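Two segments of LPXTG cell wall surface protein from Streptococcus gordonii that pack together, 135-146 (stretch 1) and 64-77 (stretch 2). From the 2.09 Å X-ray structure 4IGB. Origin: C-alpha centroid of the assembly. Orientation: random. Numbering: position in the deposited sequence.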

# COMPACT_ATOMS: atom_id res chain seq x y z
N THR B 135 1.15 -30.96 -10.48
CA THR B 135 1.26 -29.51 -10.36
C THR B 135 1.93 -29.10 -9.05
O THR B 135 2.12 -29.92 -8.15
CB THR B 135 -0.11 -28.82 -10.47
OG1 THR B 135 -0.88 -29.10 -9.29
CG2 THR B 135 -0.86 -29.29 -11.70
N VAL B 136 2.29 -27.82 -8.97
CA VAL B 136 2.88 -27.27 -7.76
C VAL B 136 2.10 -26.01 -7.36
O VAL B 136 1.74 -25.19 -8.21
CB VAL B 136 4.38 -26.95 -7.97
CG1 VAL B 136 4.94 -26.15 -6.81
CG2 VAL B 136 5.19 -28.24 -8.17
N GLU B 137 1.84 -25.87 -6.07
CA GLU B 137 1.10 -24.74 -5.53
C GLU B 137 1.92 -23.44 -5.64
O GLU B 137 3.13 -23.45 -5.42
CB GLU B 137 0.77 -25.02 -4.07
CG GLU B 137 -0.06 -23.96 -3.37
CD GLU B 137 -1.53 -24.01 -3.77
OE1 GLU B 137 -2.05 -25.10 -4.10
OE2 GLU B 137 -2.18 -22.94 -3.77
N PHE B 138 1.27 -22.33 -5.97
CA PHE B 138 1.96 -21.05 -5.83
C PHE B 138 1.12 -19.90 -5.28
O PHE B 138 1.67 -18.95 -4.73
CB PHE B 138 2.67 -20.63 -7.13
CG PHE B 138 1.76 -20.09 -8.20
CD1 PHE B 138 1.62 -18.73 -8.38
CD2 PHE B 138 1.06 -20.96 -9.04
CE1 PHE B 138 0.79 -18.23 -9.37
CE2 PHE B 138 0.23 -20.46 -10.03
CZ PHE B 138 0.10 -19.10 -10.21
N PHE B 139 -0.20 -19.99 -5.39
CA PHE B 139 -1.05 -18.84 -5.09
C PHE B 139 -2.50 -19.22 -4.85
O PHE B 139 -3.07 -20.06 -5.55
CB PHE B 139 -0.97 -17.83 -6.26
CG PHE B 139 -1.86 -16.64 -6.11
CD1 PHE B 139 -1.56 -15.63 -5.20
CD2 PHE B 139 -3.00 -16.50 -6.89
CE1 PHE B 139 -2.37 -14.51 -5.08
CE2 PHE B 139 -3.83 -15.38 -6.77
CZ PHE B 139 -3.51 -14.39 -5.86
N SER B 140 -3.12 -18.57 -3.86
CA SER B 140 -4.55 -18.77 -3.64
C SER B 140 -5.15 -17.50 -3.10
O SER B 140 -4.45 -16.63 -2.55
CB SER B 140 -4.83 -19.94 -2.67
OG SER B 140 -4.39 -19.63 -1.35
N ILE B 141 -6.46 -17.38 -3.29
CA ILE B 141 -7.24 -16.30 -2.73
C ILE B 141 -8.33 -16.89 -1.83
O ILE B 141 -9.11 -17.72 -2.27
CB ILE B 141 -7.91 -15.49 -3.85
CG1 ILE B 141 -6.85 -14.97 -4.82
CG2 ILE B 141 -8.74 -14.35 -3.26
CD1 ILE B 141 -7.43 -14.24 -6.02
N SER B 142 -8.36 -16.47 -0.58
CA SER B 142 -9.37 -16.95 0.36
C SER B 142 -9.32 -16.13 1.61
O SER B 142 -8.40 -15.33 1.82
CB SER B 142 -9.08 -18.39 0.76
OG SER B 142 -8.05 -18.40 1.74
N GLU B 143 -10.31 -16.34 2.48
CA GLU B 143 -10.23 -15.73 3.79
C GLU B 143 -10.10 -16.77 4.89
O GLU B 143 -10.57 -16.58 5.99
CB GLU B 143 -11.40 -14.76 4.01
CG GLU B 143 -11.34 -13.55 3.09
CD GLU B 143 -12.53 -12.62 3.22
OE1 GLU B 143 -12.31 -11.41 3.44
OE2 GLU B 143 -13.68 -13.07 3.09
N LEU B 144 -9.43 -17.89 4.58
CA LEU B 144 -9.18 -18.91 5.60
C LEU B 144 -8.40 -18.36 6.79
O LEU B 144 -8.62 -18.78 7.92
CB LEU B 144 -8.38 -20.09 5.04
CG LEU B 144 -8.89 -21.00 3.93
CD1 LEU B 144 -8.16 -22.34 4.02
CD2 LEU B 144 -10.39 -21.18 3.99
N TRP B 145 -7.46 -17.45 6.51
CA TRP B 145 -6.48 -17.02 7.50
C TRP B 145 -6.73 -15.59 7.97
O TRP B 145 -6.73 -15.32 9.17
CB TRP B 145 -5.07 -17.16 6.92
CG TRP B 145 -4.87 -18.48 6.26
CD1 TRP B 145 -4.57 -18.72 4.95
CD2 TRP B 145 -4.99 -19.77 6.88
NE1 TRP B 145 -4.48 -20.07 4.71
CE2 TRP B 145 -4.74 -20.74 5.88
CE3 TRP B 145 -5.29 -20.20 8.18
CZ2 TRP B 145 -4.77 -22.11 6.15
CZ3 TRP B 145 -5.33 -21.56 8.44
CH2 TRP B 145 -5.07 -22.50 7.43
N GLU B 146 -6.91 -14.68 7.01
CA GLU B 146 -7.27 -13.30 7.29
C GLU B 146 -8.36 -12.89 6.32
O GLU B 146 -8.53 -13.52 5.27
CB GLU B 146 -6.11 -12.34 7.03
CG GLU B 146 -4.77 -12.71 7.61
CD GLU B 146 -3.69 -11.72 7.18
OE1 GLU B 146 -4.01 -10.71 6.51
OE2 GLU B 146 -2.50 -11.97 7.50
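Stretch 2 64-77: AYPGEMENFTLKVD

Stretch 2 lies antiparallel alongside stretch 1 as a neighbouring β-strand, its residues 68-75 running against the strand that begins at T135, with an angle of 137° between the two N-to-C directions and a closest axial approach of 4.4 Å. Together the two segments bury 1050 Å² of surface.

The chain enters as an extended loop. A64 makes no contact, but the CA-to-CB bond of Y65 points toward stretch 1 and its ring packs obliquely against the six-membered ring of W145, with centroids 5.0 Å apart and planes at 58°; W145 CH2 sits over one face of the tyrosine, 3.5 Å from Y65 CE2. L144 fills the adjoining space, its CD1 3.6 Å from Y65 CB and its CD2 3.2 Å from P66 O. The peptide bond between P66 and G67 is cis.

From E68 onward the backbone is extended. The CA-to-CB bond of E68 points away from stretch 1, while its carbonyl is tied to stretch 1 through a water, which donates to E68 O (2.7 Å) and accepts from E143 N (2.8 Å). M69, on the same face as S140 and S142, has chi1 and chi2 both t, and its CE lies 3.7 Å from S140 OG and 4.1 Å from L144 CD1.

E70 faces I141 in a hydrogen-bonded pair, with E70 N to I141 O at 2.9 Å and I141 N to E70 O at 2.8 Å. N71, opposite S140, extends along the same face as E137 and donates from ND2 to E137 OE2 over a very short 2.4 Å.

F72 marks a β-bulge, where the register shifts by one residue between E137 and F139. F138 is the extra residue, without a partner of its own, so F72 O faces two amides and accepts two long, weak hydrogen bonds, from F138 N (3.3 Å) and F139 N (3.4 Å), whereas F72 N donates to F139 O at 2.8 Å. The F72 ring meets that of F139 obliquely, with CD1 of F72 3.3 Å from CD2 of F139 at the latter's edge, and F138 CE2 lies 3.7 Å from F72 CB.

Beyond the bulge, T73 pairs with E137, and its OG1 forms a weak hydrogen bond with T135 OG1 at 3.2 Å. L74 forms a hydrogen-bonded pair with V136: L74 N to V136 O is 2.8 Å and V136 N to L74 O is 2.9 Å, while L74 CG packs 3.5 Å from F138 CD2. K75 lies across from T135, their CA atoms 4.4 Å apart. V76 closes the contact, CG1 against V136 CG2 at 3.7 Å.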

# COMPACT_ATOMS: atom_id res chain seq x y z
N ALA B 64 -10.03 -30.10 7.04
CA ALA B 64 -10.67 -29.13 6.16
C ALA B 64 -10.77 -27.78 6.85
O ALA B 64 -10.77 -27.68 8.08
CB ALA B 64 -12.04 -29.62 5.75
N TYR B 65 -10.82 -26.73 6.04
CA TYR B 65 -10.96 -25.38 6.57
C TYR B 65 -12.07 -24.66 5.80
O TYR B 65 -12.20 -24.82 4.59
CB TYR B 65 -9.64 -24.62 6.44
CG TYR B 65 -8.56 -25.02 7.41
CD1 TYR B 65 -7.84 -26.20 7.26
CD2 TYR B 65 -8.21 -24.18 8.47
CE1 TYR B 65 -6.83 -26.56 8.15
CE2 TYR B 65 -7.20 -24.53 9.36
CZ TYR B 65 -6.52 -25.71 9.19
OH TYR B 65 -5.51 -26.05 10.08
N PRO B 66 -12.88 -23.85 6.50
CA PRO B 66 -13.97 -23.12 5.84
C PRO B 66 -13.47 -21.73 5.42
O PRO B 66 -12.68 -21.14 6.17
CB PRO B 66 -15.02 -23.00 6.95
CG PRO B 66 -14.28 -23.36 8.28
CD PRO B 66 -12.83 -23.54 7.94
N GLY B 67 -13.90 -21.20 4.27
CA GLY B 67 -14.86 -21.85 3.40
C GLY B 67 -14.48 -21.92 1.92
O GLY B 67 -14.25 -23.01 1.41
N GLU B 68 -14.43 -20.78 1.23
CA GLU B 68 -14.25 -20.80 -0.23
C GLU B 68 -12.92 -20.19 -0.70
O GLU B 68 -12.47 -19.16 -0.19
CB GLU B 68 -15.43 -20.13 -0.95
CG GLU B 68 -16.80 -20.73 -0.61
CD GLU B 68 -16.98 -22.18 -1.05
OE1 GLU B 68 -16.43 -22.57 -2.09
OE2 GLU B 68 -17.69 -22.93 -0.36
N MET B 69 -12.31 -20.85 -1.67
CA MET B 69 -10.97 -20.49 -2.10
C MET B 69 -10.86 -20.56 -3.62
O MET B 69 -11.47 -21.42 -4.26
CB MET B 69 -9.94 -21.45 -1.49
CG MET B 69 -8.56 -21.40 -2.14
SD MET B 69 -7.39 -22.55 -1.39
CE MET B 69 -7.01 -21.70 0.14
N GLU B 70 -10.08 -19.65 -4.19
CA GLU B 70 -9.69 -19.79 -5.58
C GLU B 70 -8.22 -20.12 -5.60
O GLU B 70 -7.39 -19.35 -5.08
CB GLU B 70 -10.01 -18.52 -6.38
CG GLU B 70 -9.85 -18.71 -7.91
CD GLU B 70 -10.97 -19.53 -8.54
OE1 GLU B 70 -11.98 -19.80 -7.87
OE2 GLU B 70 -10.83 -19.89 -9.73
N ASN B 71 -7.89 -21.27 -6.18
CA ASN B 71 -6.55 -21.82 -6.09
C ASN B 71 -5.83 -21.83 -7.42
O ASN B 71 -6.45 -22.05 -8.46
CB ASN B 71 -6.57 -23.25 -5.56
CG ASN B 71 -5.23 -23.68 -5.01
OD1 ASN B 71 -4.84 -24.83 -5.18
ND2 ASN B 71 -4.52 -22.76 -4.36
N PHE B 72 -4.52 -21.62 -7.38
CA PHE B 72 -3.72 -21.58 -8.60
C PHE B 72 -2.47 -22.42 -8.46
O PHE B 72 -1.67 -22.23 -7.52
CB PHE B 72 -3.33 -20.14 -8.94
CG PHE B 72 -4.49 -19.23 -9.19
CD1 PHE B 72 -5.19 -18.67 -8.14
CD2 PHE B 72 -4.85 -18.90 -10.50
CE1 PHE B 72 -6.25 -17.80 -8.38
CE2 PHE B 72 -5.92 -18.05 -10.74
CZ PHE B 72 -6.61 -17.49 -9.68
N THR B 73 -2.29 -23.35 -9.38
CA THR B 73 -1.07 -24.15 -9.39
C THR B 73 -0.40 -24.08 -10.74
O THR B 73 -0.99 -23.58 -11.71
CB THR B 73 -1.37 -25.62 -9.04
OG1 THR B 73 -2.11 -26.22 -10.11
CG2 THR B 73 -2.17 -25.71 -7.72
N LEU B 74 0.83 -24.57 -10.80
CA LEU B 74 1.63 -24.58 -12.01
C LEU B 74 1.90 -26.02 -12.46
O LEU B 74 2.36 -26.85 -11.67
CB LEU B 74 2.96 -23.86 -11.75
CG LEU B 74 2.88 -22.34 -11.70
CD1 LEU B 74 4.14 -21.74 -11.10
CD2 LEU B 74 2.60 -21.76 -13.10
N LYS B 75 1.59 -26.32 -13.71
CA LYS B 75 1.86 -27.64 -14.29
C LYS B 75 3.35 -27.85 -14.56
O LYS B 75 3.94 -27.13 -15.36
CB LYS B 75 1.11 -27.80 -15.61
CG LYS B 75 -0.39 -27.60 -15.47
CD LYS B 75 -1.05 -27.42 -16.83
CE LYS B 75 -2.56 -27.27 -16.67
NZ LYS B 75 -3.22 -26.78 -17.91
N VAL B 76 3.95 -28.85 -13.91
CA VAL B 76 5.38 -29.08 -14.11
C VAL B 76 5.66 -30.13 -15.18
O VAL B 76 4.80 -30.94 -15.51
CB VAL B 76 6.10 -29.45 -12.79
CG1 VAL B 76 5.90 -28.35 -11.77
CG2 VAL B 76 5.59 -30.75 -12.24
N ASP B 77 6.86 -30.09 -15.75
CA ASP B 77 7.30 -31.17 -16.61
C ASP B 77 7.87 -32.25 -15.69
O ASP B 77 8.93 -32.07 -15.11
CB ASP B 77 8.38 -30.68 -17.59
CG ASP B 77 8.73 -31.72 -18.64
OD1 ASP B 77 8.65 -32.93 -18.34
OD2 ASP B 77 9.07 -31.32 -19.77
O HOH W 1 -12.69 -17.75 2.08